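Local structure of tryptophan synthase alpha chain (3THA) at residues Ser77-Leu82 with Glu106-Lys111; Lys111-Gly116 with Tyr140-Ile145; Lys9-Asn14 with Pro201-Phe206. The protein probably cleaves indoleglycerol phosphate to indole and glyceraldehyde 3-phosphate, as the alpha subunit of the complex that catalyses the last step of tryptophan biosynthesis. All blocks are in the same frame, centred on the assembly; numbering follows the deposited sequence.

Contact 1. Residues Ser77-Leu82 with Glu106-Lys111; sequences SVFELL and EKFVKK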
ATOM      1  N   SER B  77       2.835 -21.380   4.538  1.00 64.71           N
ATOM      2  CA  SER B  77       2.684 -22.204   3.355  1.00 64.10           C
ATOM      3  C   SER B  77       3.633 -21.737   2.222  1.00 63.88           C
ATOM      4  O   SER B  77       4.113 -22.571   1.433  1.00 64.75           O
ATOM      5  CB  SER B  77       1.228 -22.302   2.927  1.00 64.12           C
ATOM      6  OG  SER B  77       0.770 -21.111   2.335  1.00 61.06           O
ATOM      7  N   VAL B  78       3.938 -20.434   2.190  1.00 62.25           N
ATOM      8  CA  VAL B  78       5.046 -19.877   1.364  1.00 60.73           C
ATOM      9  C   VAL B  78       6.419 -20.472   1.713  1.00 61.42           C
ATOM     10  O   VAL B  78       7.128 -20.994   0.838  1.00 61.49           O
ATOM     11  CB  VAL B  78       5.104 -18.338   1.441  1.00 59.70           C
ATOM     12  CG1 VAL B  78       6.397 -17.784   0.811  1.00 58.47           C
ATOM     13  CG2 VAL B  78       3.859 -17.727   0.779  1.00 57.66           C
ATOM     14  N   PHE B  79       6.800 -20.398   2.987  1.00 61.76           N
ATOM     15  CA  PHE B  79       8.022 -21.048   3.423  1.00 62.34           C
ATOM     16  C   PHE B  79       8.021 -22.528   2.989  1.00 63.77           C
ATOM     17  O   PHE B  79       9.040 -23.041   2.473  1.00 63.25           O
ATOM     18  CB  PHE B  79       8.198 -20.908   4.927  1.00 62.64           C
ATOM     19  CG  PHE B  79       8.715 -19.563   5.362  1.00 63.04           C
ATOM     20  CD1 PHE B  79       9.681 -18.874   4.595  1.00 62.33           C
ATOM     21  CD2 PHE B  79       8.283 -18.999   6.570  1.00 62.46           C
ATOM     22  CE1 PHE B  79      10.203 -17.629   5.021  1.00 60.95           C
ATOM     23  CE2 PHE B  79       8.794 -17.765   7.004  1.00 61.87           C
ATOM     24  CZ  PHE B  79       9.755 -17.076   6.209  1.00 61.91           C
ATOM     25  N   GLU B  80       6.876 -23.202   3.172  1.00 64.09           N
ATOM     26  CA  GLU B  80       6.736 -24.614   2.737  1.00 65.20           C
ATOM     27  C   GLU B  80       6.946 -24.779   1.225  1.00 63.49           C
ATOM     28  O   GLU B  80       7.554 -25.726   0.784  1.00 64.98           O
ATOM     29  CB  GLU B  80       5.378 -25.196   3.138  1.00 66.30           C
ATOM     30  CG  GLU B  80       5.341 -25.811   4.518  1.00 70.58           C
ATOM     31  CD  GLU B  80       3.965 -26.399   4.840  1.00 76.99           C
ATOM     32  OE1 GLU B  80       3.210 -25.737   5.607  1.00 77.10           O
ATOM     33  OE2 GLU B  80       3.629 -27.499   4.300  1.00 78.62           O
ATOM     34  N   LEU B  81       6.454 -23.822   0.459  1.00 60.96           N
ATOM     35  CA  LEU B  81       6.612 -23.772  -0.982  1.00 59.43           C
ATOM     36  C   LEU B  81       8.030 -23.503  -1.470  1.00 59.12           C
ATOM     37  O   LEU B  81       8.504 -24.157  -2.406  1.00 60.44           O
ATOM     38  CB  LEU B  81       5.702 -22.674  -1.524  1.00 58.33           C
ATOM     39  CG  LEU B  81       5.897 -22.253  -2.965  1.00 56.61           C
ATOM     40  CD1 LEU B  81       5.536 -23.414  -3.882  1.00 54.56           C
ATOM     41  CD2 LEU B  81       4.999 -21.079  -3.180  1.00 53.20           C
ATOM     42  N   LEU B  82       8.680 -22.517  -0.871  1.00 57.78           N
ATOM     43  CA  LEU B  82      10.077 -22.212  -1.176  1.00 57.92           C
ATOM     44  C   LEU B  82      11.020 -23.388  -1.015  1.00 58.99           C
ATOM     45  O   LEU B  82      12.022 -23.448  -1.702  1.00 59.10           O
ATOM     46  CB  LEU B  82      10.566 -21.040  -0.345  1.00 56.72           C
ATOM     47  CG  LEU B  82       9.947 -19.760  -0.865  1.00 56.67           C
ATOM     48  CD1 LEU B  82      10.239 -18.638   0.109  1.00 56.73           C
ATOM     49  CD2 LEU B  82      10.489 -19.458  -2.285  1.00 55.78           C
ATOM     50  N   GLU B 106      13.986 -12.185  14.114  1.00 62.76           N
ATOM     51  CA  GLU B 106      15.023 -13.176  13.969  1.00 64.48           C
ATOM     52  C   GLU B 106      14.517 -14.437  13.253  1.00 63.94           C
ATOM     53  O   GLU B 106      15.095 -14.840  12.233  1.00 63.29           O
ATOM     54  CB  GLU B 106      15.601 -13.497  15.359  1.00 67.16           C
ATOM     55  CG  GLU B 106      16.534 -14.648  15.403  1.00 71.68           C
ATOM     56  CD  GLU B 106      17.548 -14.487  16.510  1.00 79.69           C
ATOM     57  OE1 GLU B 106      17.261 -14.905  17.669  1.00 82.19           O
ATOM     58  OE2 GLU B 106      18.640 -13.944  16.209  1.00 81.70           O
ATOM     59  N   LYS B 107      13.460 -15.065  13.780  1.00 63.77           N
ATOM     60  CA  LYS B 107      12.922 -16.293  13.179  1.00 63.85           C
ATOM     61  C   LYS B 107      12.709 -16.143  11.649  1.00 61.54           C
ATOM     62  O   LYS B 107      13.054 -17.027  10.847  1.00 60.80           O
ATOM     63  CB  LYS B 107      11.589 -16.690  13.859  1.00 64.93           C
ATOM     64  CG  LYS B 107      11.667 -17.698  15.001  1.00 68.62           C
ATOM     65  CD  LYS B 107      12.315 -17.135  16.281  1.00 74.15           C
ATOM     66  CE  LYS B 107      12.655 -18.260  17.304  1.00 78.30           C
ATOM     67  NZ  LYS B 107      13.490 -17.794  18.476  1.00 80.04           N
ATOM     68  N   PHE B 108      12.114 -15.008  11.272  1.00 59.95           N
ATOM     69  CA  PHE B 108      11.815 -14.693   9.876  1.00 57.84           C
ATOM     70  C   PHE B 108      13.060 -14.657   8.971  1.00 57.29           C
ATOM     71  O   PHE B 108      13.091 -15.270   7.875  1.00 56.74           O
ATOM     72  CB  PHE B 108      11.092 -13.344   9.787  1.00 55.93           C
ATOM     73  CG  PHE B 108      10.572 -13.058   8.426  1.00 55.67           C
ATOM     74  CD1 PHE B 108      11.283 -12.250   7.561  1.00 52.63           C
ATOM     75  CD2 PHE B 108       9.384 -13.675   7.969  1.00 54.48           C
ATOM     76  CE1 PHE B 108      10.806 -12.015   6.278  1.00 55.91           C
ATOM     77  CE2 PHE B 108       8.911 -13.439   6.702  1.00 52.84           C
ATOM     78  CZ  PHE B 108       9.625 -12.614   5.846  1.00 52.79           C
ATOM     79  N   VAL B 109      14.056 -13.908   9.427  1.00 57.38           N
ATOM     80  CA  VAL B 109      15.216 -13.594   8.624  1.00 58.56           C
ATOM     81  C   VAL B 109      16.046 -14.834   8.399  1.00 60.27           C
ATOM     82  O   VAL B 109      16.467 -15.085   7.285  1.00 60.39           O
ATOM     83  CB  VAL B 109      16.080 -12.451   9.240  1.00 59.29           C
ATOM     84  CG1 VAL B 109      17.289 -12.140   8.349  1.00 59.14           C
ATOM     85  CG2 VAL B 109      15.248 -11.202   9.436  1.00 57.54           C
ATOM     86  N   LYS B 110      16.269 -15.606   9.459  1.00 62.84           N
ATOM     87  CA  LYS B 110      16.975 -16.879   9.369  1.00 64.96           C
ATOM     88  C   LYS B 110      16.249 -17.818   8.399  1.00 65.15           C
ATOM     89  O   LYS B 110      16.860 -18.397   7.503  1.00 65.73           O
ATOM     90  CB  LYS B 110      17.082 -17.501  10.765  1.00 66.23           C
ATOM     91  CG  LYS B 110      17.497 -18.965  10.792  1.00 68.42           C
ATOM     92  CD  LYS B 110      17.916 -19.332  12.207  1.00 72.18           C
ATOM     93  CE  LYS B 110      18.183 -20.822  12.379  1.00 74.36           C
ATOM     94  NZ  LYS B 110      19.117 -21.061  13.542  1.00 77.49           N
ATOM     95  N   LYS B 111      14.941 -17.961   8.584  1.00 65.06           N
ATOM     96  CA  LYS B 111      14.158 -18.787   7.685  1.00 65.40           C
ATOM     97  C   LYS B 111      14.311 -18.375   6.229  1.00 64.23           C
ATOM     98  O   LYS B 111      14.656 -19.205   5.377  1.00 64.53           O
ATOM     99  CB  LYS B 111      12.693 -18.805   8.089  1.00 64.86           C
ATOM    100  CG  LYS B 111      12.235 -20.198   8.436  1.00 67.74           C
ATOM    101  CD  LYS B 111      11.892 -20.896   7.144  1.00 70.63           C
ATOM    102  CE  LYS B 111      10.880 -22.015   7.335  1.00 73.68           C
ATOM    103  NZ  LYS B 111      11.425 -23.202   8.076  1.00 73.95           N
TER
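K111 runs over one face of the F79 ring, crossing it at a slant from the outer end of the phenyl group back toward helix 75-83. Its CB starts above the outer end, K111 CB lying 3.9 Å from F79 CZ. A bend in the chain beyond CG then sends it across the ring, and K111 CD makes a CH-pi contact 3.9 Å from the centroid of F79. This methylene stands only 14° off the ring normal. One step further, K111 CE has passed beyond the ring centre and packs 3.8 Å from F79 CB, where the phenyl group joins its stem. Across this contact the lysine touches F79 through its methylenes alone, and no hydrogen bond links the two segments. At the outer end of the ring, F79 CZ meets F108, at 3.8 Å from F108 CE2. The two phenyl planes are inclined at 54° and their centroids lie 5.7 Å apart, an oblique aromatic pair. F108 reaches this place because its CG is anti to the backbone N (chi1 -171°). F79 bridges helices 75-83 and 105-114, whose nearest CA atoms within the two segments, those of F79 and K111, are 7.8 Å apart. Both helices belong to the outer layer of a TIM barrel, the fold of the whole chain. Y103 and L115 add to the packing around F79, which also rests on F93 of strand 90-94 beneath, together with V78 and L82. On one flank L81 leads on to helix 27-35, and on the other V109 packs against helix 131-140.

Contact 2. Residues Lys111-Gly116 with Tyr140-Ile145; sequences KAKSLG and YNIALI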
ATOM      1  N   LYS B 111      14.941 -17.961   8.584  1.00 65.06           N
ATOM      2  CA  LYS B 111      14.158 -18.787   7.685  1.00 65.40           C
ATOM      3  C   LYS B 111      14.311 -18.375   6.229  1.00 64.23           C
ATOM      4  O   LYS B 111      14.656 -19.205   5.377  1.00 64.53           O
ATOM      5  CB  LYS B 111      12.693 -18.805   8.089  1.00 64.86           C
ATOM      6  CG  LYS B 111      12.235 -20.198   8.436  1.00 67.74           C
ATOM      7  CD  LYS B 111      11.892 -20.896   7.144  1.00 70.63           C
ATOM      8  CE  LYS B 111      10.880 -22.015   7.335  1.00 73.68           C
ATOM      9  NZ  LYS B 111      11.425 -23.202   8.076  1.00 73.95           N
ATOM     10  N   ALA B 112      14.043 -17.100   5.953  1.00 63.21           N
ATOM     11  CA  ALA B 112      14.196 -16.554   4.619  1.00 62.48           C
ATOM     12  C   ALA B 112      15.563 -16.920   4.020  1.00 63.70           C
ATOM     13  O   ALA B 112      15.652 -17.364   2.862  1.00 64.60           O
ATOM     14  CB  ALA B 112      14.024 -15.093   4.668  1.00 62.11           C
ATOM     15  N   LYS B 113      16.617 -16.803   4.826  1.00 64.12           N
ATOM     16  CA  LYS B 113      17.985 -17.069   4.359  1.00 64.56           C
ATOM     17  C   LYS B 113      18.249 -18.548   4.109  1.00 65.37           C
ATOM     18  O   LYS B 113      18.947 -18.909   3.163  1.00 65.76           O
ATOM     19  CB  LYS B 113      19.017 -16.492   5.338  1.00 65.32           C
ATOM     20  CG  LYS B 113      20.509 -16.805   5.034  1.00 67.96           C
ATOM     21  CD  LYS B 113      21.029 -15.992   3.839  1.00 67.94           C
ATOM     22  CE  LYS B 113      22.546 -16.050   3.708  1.00 69.35           C
ATOM     23  NZ  LYS B 113      23.009 -15.178   2.587  1.00 69.48           N
ATOM     24  N   SER B 114      17.703 -19.411   4.956  1.00 65.65           N
ATOM     25  CA  SER B 114      17.894 -20.842   4.748  1.00 67.27           C
ATOM     26  C   SER B 114      17.162 -21.291   3.496  1.00 67.24           C
ATOM     27  O   SER B 114      17.505 -22.315   2.911  1.00 68.94           O
ATOM     28  CB  SER B 114      17.443 -21.652   5.959  1.00 68.02           C
ATOM     29  OG  SER B 114      16.064 -21.479   6.218  1.00 68.64           O
ATOM     30  N   LEU B 115      16.180 -20.498   3.058  1.00 65.83           N
ATOM     31  CA  LEU B 115      15.402 -20.842   1.884  1.00 65.41           C
ATOM     32  C   LEU B 115      15.824 -20.115   0.627  1.00 65.08           C
ATOM     33  O   LEU B 115      15.008 -19.985  -0.290  1.00 65.01           O
ATOM     34  CB  LEU B 115      13.896 -20.644   2.148  1.00 63.79           C
ATOM     35  CG  LEU B 115      13.477 -21.793   3.089  1.00 64.85           C
ATOM     36  CD1 LEU B 115      12.157 -21.536   3.706  1.00 63.47           C
ATOM     37  CD2 LEU B 115      13.528 -23.224   2.442  1.00 63.55           C
ATOM     38  N   GLY B 116      17.061 -19.616   0.604  1.00 65.08           N
ATOM     39  CA  GLY B 116      17.620 -18.932  -0.573  1.00 64.94           C
ATOM     40  C   GLY B 116      17.131 -17.515  -0.902  1.00 63.08           C
ATOM     41  O   GLY B 116      17.454 -16.951  -1.976  1.00 63.64           O
ATOM     42  N   TYR B 140      22.485 -12.288   9.326  1.00 70.79           N
ATOM     43  CA  TYR B 140      22.331 -13.460   8.448  1.00 70.54           C
ATOM     44  C   TYR B 140      22.748 -13.210   6.997  1.00 69.61           C
ATOM     45  O   TYR B 140      22.497 -14.040   6.118  1.00 68.86           O
ATOM     46  CB  TYR B 140      20.891 -13.980   8.507  1.00 69.36           C
ATOM     47  CG  TYR B 140      20.512 -14.542   9.856  1.00 70.82           C
ATOM     48  CD1 TYR B 140      19.773 -13.777  10.762  1.00 70.86           C
ATOM     49  CD2 TYR B 140      20.905 -15.836  10.237  1.00 72.83           C
ATOM     50  CE1 TYR B 140      19.408 -14.285  12.019  1.00 73.17           C
ATOM     51  CE2 TYR B 140      20.566 -16.358  11.496  1.00 75.16           C
ATOM     52  CZ  TYR B 140      19.818 -15.575  12.388  1.00 76.10           C
ATOM     53  OH  TYR B 140      19.464 -16.067  13.639  1.00 78.04           O
ATOM     54  N   ASN B 141      23.397 -12.068   6.764  1.00 69.10           N
ATOM     55  CA  ASN B 141      23.841 -11.680   5.430  1.00 68.73           C
ATOM     56  C   ASN B 141      22.698 -11.604   4.416  1.00 66.36           C
ATOM     57  O   ASN B 141      22.740 -12.209   3.343  1.00 66.84           O
ATOM     58  CB  ASN B 141      24.935 -12.626   4.937  1.00 71.15           C
ATOM     59  CG  ASN B 141      26.319 -12.224   5.408  1.00 73.28           C
ATOM     60  OD1 ASN B 141      26.561 -11.099   5.864  1.00 74.81           O
ATOM     61  ND2 ASN B 141      27.248 -13.134   5.254  1.00 77.37           N
ATOM     62  N   ILE B 142      21.657 -10.882   4.812  1.00 64.01           N
ATOM     63  CA  ILE B 142      20.503 -10.600   3.987  1.00 60.98           C
ATOM     64  C   ILE B 142      20.522  -9.096   3.885  1.00 59.89           C
ATOM     65  O   ILE B 142      20.765  -8.388   4.864  1.00 60.19           O
ATOM     66  CB  ILE B 142      19.209 -11.066   4.670  1.00 59.69           C
ATOM     67  CG1 ILE B 142      18.999 -12.551   4.453  1.00 61.03           C
ATOM     68  CG2 ILE B 142      18.039 -10.377   4.093  1.00 59.05           C
ATOM     69  CD1 ILE B 142      18.171 -12.871   3.228  1.00 61.60           C
ATOM     70  N   ALA B 143      20.311  -8.605   2.687  1.00 58.48           N
ATOM     71  CA  ALA B 143      20.244  -7.197   2.495  1.00 57.26           C
ATOM     72  C   ALA B 143      18.814  -6.708   2.742  1.00 55.93           C
ATOM     73  O   ALA B 143      17.839  -7.319   2.263  1.00 55.53           O
ATOM     74  CB  ALA B 143      20.686  -6.870   1.075  1.00 57.31           C
ATOM     75  N   LEU B 144      18.711  -5.604   3.482  1.00 54.68           N
ATOM     76  CA  LEU B 144      17.494  -4.791   3.596  1.00 52.23           C
ATOM     77  C   LEU B 144      17.577  -3.631   2.603  1.00 52.32           C
ATOM     78  O   LEU B 144      18.404  -2.721   2.766  1.00 53.62           O
ATOM     79  CB  LEU B 144      17.346  -4.223   5.022  1.00 51.23           C
ATOM     80  CG  LEU B 144      16.030  -3.487   5.202  1.00 47.89           C
ATOM     81  CD1 LEU B 144      14.833  -4.463   4.914  1.00 47.83           C
ATOM     82  CD2 LEU B 144      15.886  -2.902   6.565  1.00 44.42           C
ATOM     83  N   ILE B 145      16.725  -3.661   1.590  1.00 50.31           N
ATOM     84  CA  ILE B 145      16.927  -2.902   0.388  1.00 49.88           C
ATOM     85  C   ILE B 145      16.479  -1.483   0.626  1.00 51.03           C
ATOM     86  O   ILE B 145      15.435  -1.254   1.247  1.00 50.60           O
ATOM     87  CB  ILE B 145      16.146  -3.563  -0.802  1.00 50.37           C
ATOM     88  CG1 ILE B 145      16.594  -5.006  -1.039  1.00 48.34           C
ATOM     89  CG2 ILE B 145      16.167  -2.725  -2.099  1.00 48.68           C
ATOM     90  CD1 ILE B 145      18.003  -5.151  -1.627  1.00 52.09           C
TER
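K113 and I142 pass alongside each other in opposite directions, their side chains meeting where two alpha-to-beta turns of the barrel come together. Each turn follows a helix that ends in a Schellman motif, with G116 and N141 as the residues of positive phi; the chain then enters the neighbouring parallel strands 117-121 and 143-148. The lysine reaches across the C-terminal turn of helix 131-140. With CG anti to the backbone N (chi1 175°) and a bend at chi2, its chain leaves helix 105-114 past I142, K113 CB standing 4.0 Å from I142 CG1. The following methylenes pass the carbonyl of Y140, and K113 CE comes to 3.1 Å from Y140 O. From there K113 NZ donates a hydrogen bond of 3.1 Å to N141 O. The donor lies above the carbonyl plane, 38° out of it, so the bond does not use a lone-pair direction. A positive charge beside the carbonyls at the C-terminal end of a helix would be expected to suit the helix dipole. A weak bond to A3 O brings the N-terminal residues to the same ammonium group. The Y140 ring leads away, its OH making a weak hydrogen bond with E106 OE2, and I142 packs on C137 and L120. On helix 105-114, S114 OG donates to K111 O at 2.8 Å, tilted 20° from the carbonyl plane.

Contact 3. Residues Lys9-Asn14 with Pro201-Phe206; sequences KFYKEN and PIFVGF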
ATOM      1  N   LYS B   9      26.002 -10.389 -10.039  1.00 75.67           N
ATOM      2  CA  LYS B   9      26.199 -11.802 -10.444  1.00 76.87           C
ATOM      3  C   LYS B   9      24.944 -12.474 -11.012  1.00 75.45           C
ATOM      4  O   LYS B   9      24.985 -13.651 -11.379  1.00 76.34           O
ATOM      5  CB  LYS B   9      26.786 -12.633  -9.289  1.00 76.70           C
ATOM      6  CG  LYS B   9      28.312 -12.793  -9.386  1.00 81.57           C
ATOM      7  CD  LYS B   9      28.995 -12.847  -8.018  1.00 83.25           C
ATOM      8  CE  LYS B   9      30.428 -12.313  -8.136  1.00 87.15           C
ATOM      9  NZ  LYS B   9      30.698 -11.270  -7.082  1.00 84.95           N
ATOM     10  N   PHE B  10      23.844 -11.720 -11.091  1.00 73.15           N
ATOM     11  CA  PHE B  10      22.543 -12.272 -11.433  1.00 71.73           C
ATOM     12  C   PHE B  10      21.995 -11.810 -12.769  1.00 71.54           C
ATOM     13  O   PHE B  10      20.904 -12.212 -13.160  1.00 70.82           O
ATOM     14  CB  PHE B  10      21.544 -11.988 -10.306  1.00 70.49           C
ATOM     15  CG  PHE B  10      21.693 -12.920  -9.140  1.00 72.34           C
ATOM     16  CD1 PHE B  10      22.510 -12.582  -8.063  1.00 74.53           C
ATOM     17  CD2 PHE B  10      21.062 -14.165  -9.146  1.00 73.08           C
ATOM     18  CE1 PHE B  10      22.680 -13.466  -6.989  1.00 75.55           C
ATOM     19  CE2 PHE B  10      21.219 -15.047  -8.069  1.00 74.28           C
ATOM     20  CZ  PHE B  10      22.032 -14.697  -6.985  1.00 73.41           C
ATOM     21  N   TYR B  11      22.773 -10.999 -13.478  1.00 72.04           N
ATOM     22  CA  TYR B  11      22.342 -10.412 -14.742  1.00 72.13           C
ATOM     23  C   TYR B  11      23.547 -10.010 -15.599  1.00 74.63           C
ATOM     24  O   TYR B  11      24.655  -9.877 -15.083  1.00 75.08           O
ATOM     25  CB  TYR B  11      21.403  -9.217 -14.467  1.00 70.66           C
ATOM     26  CG  TYR B  11      22.066  -7.972 -13.882  1.00 67.50           C
ATOM     27  CD1 TYR B  11      22.189  -7.794 -12.512  1.00 63.63           C
ATOM     28  CD2 TYR B  11      22.568  -6.975 -14.723  1.00 68.38           C
ATOM     29  CE1 TYR B  11      22.800  -6.629 -11.989  1.00 64.80           C
ATOM     30  CE2 TYR B  11      23.178  -5.837 -14.224  1.00 68.04           C
ATOM     31  CZ  TYR B  11      23.287  -5.665 -12.860  1.00 65.86           C
ATOM     32  OH  TYR B  11      23.892  -4.526 -12.400  1.00 68.03           O
ATOM     33  N   LYS B  12      23.341  -9.823 -16.900  1.00 76.96           N
ATOM     34  CA  LYS B  12      24.462  -9.547 -17.798  1.00 80.82           C
ATOM     35  C   LYS B  12      24.660  -8.053 -18.098  1.00 81.83           C
ATOM     36  O   LYS B  12      25.668  -7.465 -17.693  1.00 82.63           O
ATOM     37  CB  LYS B  12      24.369 -10.374 -19.082  1.00 83.24           C
ATOM     38  CG  LYS B  12      24.094 -11.879 -18.841  1.00 84.66           C
ATOM     39  CD  LYS B  12      23.920 -12.647 -20.153  1.00 87.87           C
ATOM     40  CE  LYS B  12      23.360 -14.050 -19.934  1.00 88.76           C
ATOM     41  NZ  LYS B  12      23.355 -14.839 -21.229  1.00 89.70           N
ATOM     42  N   GLU B  13      23.731  -7.436 -18.826  1.00 82.03           N
ATOM     43  CA  GLU B  13      23.816  -5.986 -19.051  1.00 82.30           C
ATOM     44  C   GLU B  13      22.869  -5.325 -18.068  1.00 78.63           C
ATOM     45  O   GLU B  13      23.287  -4.612 -17.159  1.00 78.09           O
ATOM     46  CB  GLU B  13      23.439  -5.610 -20.500  1.00 85.51           C
ATOM     47  CG  GLU B  13      24.613  -5.247 -21.428  1.00 90.61           C
ATOM     48  CD  GLU B  13      25.411  -4.002 -20.958  1.00 93.79           C
ATOM     49  OE1 GLU B  13      24.804  -2.982 -20.518  1.00 92.09           O
ATOM     50  OE2 GLU B  13      26.662  -4.048 -21.050  1.00 96.14           O
ATOM     51  N   ASN B  14      21.587  -5.613 -18.226  1.00 76.30           N
ATOM     52  CA  ASN B  14      20.554  -4.981 -17.430  1.00 73.04           C
ATOM     53  C   ASN B  14      19.716  -6.044 -16.745  1.00 70.05           C
ATOM     54  O   ASN B  14      19.561  -7.136 -17.270  1.00 69.78           O
ATOM     55  CB  ASN B  14      19.680  -4.137 -18.329  1.00 73.84           C
ATOM     56  CG  ASN B  14      19.117  -2.989 -17.626  1.00 74.33           C
ATOM     57  OD1 ASN B  14      18.002  -3.058 -17.118  1.00 77.05           O
ATOM     58  ND2 ASN B  14      19.881  -1.899 -17.554  1.00 77.86           N
ATOM     59  N   PRO B 201      24.370  -1.873  -7.654  1.00 58.72           N
ATOM     60  CA  PRO B 201      23.453  -1.722  -8.770  1.00 58.69           C
ATOM     61  C   PRO B 201      22.202  -0.873  -8.458  1.00 57.53           C
ATOM     62  O   PRO B 201      21.697  -0.847  -7.325  1.00 55.50           O
ATOM     63  CB  PRO B 201      23.101  -3.160  -9.139  1.00 58.72           C
ATOM     64  CG  PRO B 201      23.550  -3.995  -7.983  1.00 58.17           C
ATOM     65  CD  PRO B 201      24.698  -3.282  -7.396  1.00 58.53           C
ATOM     66  N   ILE B 202      21.749  -0.140  -9.469  1.00 58.23           N
ATOM     67  CA  ILE B 202      20.565   0.707  -9.368  1.00 57.25           C
ATOM     68  C   ILE B 202      19.501   0.159 -10.311  1.00 57.82           C
ATOM     69  O   ILE B 202      19.761  -0.059 -11.500  1.00 60.18           O
ATOM     70  CB  ILE B 202      20.930   2.204  -9.667  1.00 58.34           C
ATOM     71  CG1 ILE B 202      22.127   2.614  -8.780  1.00 58.04           C
ATOM     72  CG2 ILE B 202      19.721   3.148  -9.407  1.00 55.11           C
ATOM     73  CD1 ILE B 202      22.892   3.828  -9.227  1.00 58.76           C
ATOM     74  N   PHE B 203      18.337  -0.139  -9.750  1.00 57.37           N
ATOM     75  CA  PHE B 203      17.178  -0.683 -10.454  1.00 57.97           C
ATOM     76  C   PHE B 203      16.002   0.270 -10.292  1.00 59.43           C
ATOM     77  O   PHE B 203      15.683   0.671  -9.175  1.00 57.75           O
ATOM     78  CB  PHE B 203      16.744  -2.051  -9.891  1.00 56.42           C
ATOM     79  CG  PHE B 203      17.824  -3.127  -9.876  1.00 54.06           C
ATOM     80  CD1 PHE B 203      18.910  -3.094 -10.722  1.00 54.15           C
ATOM     81  CD2 PHE B 203      17.701  -4.212  -9.026  1.00 52.48           C
ATOM     82  CE1 PHE B 203      19.888  -4.093 -10.679  1.00 53.21           C
ATOM     83  CE2 PHE B 203      18.678  -5.224  -8.980  1.00 51.62           C
ATOM     84  CZ  PHE B 203      19.772  -5.160  -9.798  1.00 50.03           C
ATOM     85  N   VAL B 204      15.350   0.619 -11.405  1.00 63.00           N
ATOM     86  CA  VAL B 204      14.212   1.523 -11.380  1.00 64.95           C
ATOM     87  C   VAL B 204      12.878   0.804 -11.505  1.00 66.22           C
ATOM     88  O   VAL B 204      12.664   0.054 -12.452  1.00 67.51           O
ATOM     89  CB  VAL B 204      14.275   2.550 -12.499  1.00 67.37           C
ATOM     90  CG1 VAL B 204      13.227   3.613 -12.243  1.00 68.18           C
ATOM     91  CG2 VAL B 204      15.646   3.193 -12.585  1.00 67.12           C
ATOM     92  N   GLY B 205      11.986   1.066 -10.553  1.00 66.69           N
ATOM     93  CA  GLY B 205      10.643   0.516 -10.533  1.00 68.57           C
ATOM     94  C   GLY B 205       9.567   1.547 -10.219  1.00 71.32           C
ATOM     95  O   GLY B 205       9.863   2.663  -9.736  1.00 71.70           O
ATOM     96  N   PHE B 206       8.311   1.147 -10.465  1.00 73.14           N
ATOM     97  CA  PHE B 206       7.081   1.998 -10.374  1.00 75.12           C
ATOM     98  C   PHE B 206       6.657   2.628 -11.715  1.00 77.72           C
ATOM     99  O   PHE B 206       7.340   3.502 -12.247  1.00 78.52           O
ATOM    100  CB  PHE B 206       7.085   3.076  -9.240  1.00 74.97           C
ATOM    101  CG  PHE B 206       5.739   3.786  -9.087  1.00 76.43           C
ATOM    102  CD1 PHE B 206       4.820   3.356  -8.139  1.00 76.09           C
ATOM    103  CD2 PHE B 206       5.377   4.839  -9.944  1.00 78.75           C
ATOM    104  CE1 PHE B 206       3.570   3.964  -8.038  1.00 79.07           C
ATOM    105  CE2 PHE B 206       4.129   5.464  -9.846  1.00 81.93           C
ATOM    106  CZ  PHE B 206       3.216   5.025  -8.894  1.00 81.46           C
TER
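The CG of Y11 sits between the backbone N and the carbonyl carbon (chi1 71°), which swings the ring out of the loop toward strand 202-205. There the edge of F203 points at the face of Y11 in an offset edge-to-face pair, with planes at 79° and centroids 5.9 Å apart. The closest atoms of the two rings are Y11 CE1 and F203 CZ, separated by 4.0 Å. F203 has its CG beside the backbone N (chi1 -56°), and this brings the far end of the phenyl group to the tyrosine. P201 takes the phenolic end instead: P201 CB lies near the plane of the Y11 ring, at the edge, 3.6 Å from Y11 OH. In the TIM barrel, strand 202-205 is separated from strand 15-21, which follows the tyrosine's loop, by strand 223-226. F203 touches I225 of strand 223-226 and A15 and V17 of strand 15-21, and its ring also meets that of F167. The side chain of F203 is about 6 Å from that of E46, predicted to be a catalytic proton acceptor. Y11 itself packs further on D43 and D222, while D222 OD2 accepts a hydrogen bond from I202 N.

In the fold
All three contacts belong to one eight-stranded TIM barrel. Contacts 1 and 2 follow in series along the chain, share K111 and helix 105-114, and have centres about 10 Å apart; they also touch through Y140, which packs on V109 and K110. Together they tie three outer helices, 75-83, 105-114 and 131-140, to one another and to the strands beneath. Contact 3 lies across the chain's centre from contact 1, about 25 Å between centres, and about 19 Å, centre to centre, from contact 2, with which it shares the sheet. Its segments are 187 residues apart and enclose both other contacts in sequence, so it brings the chain's beginning to a late strand, close to the predicted active site.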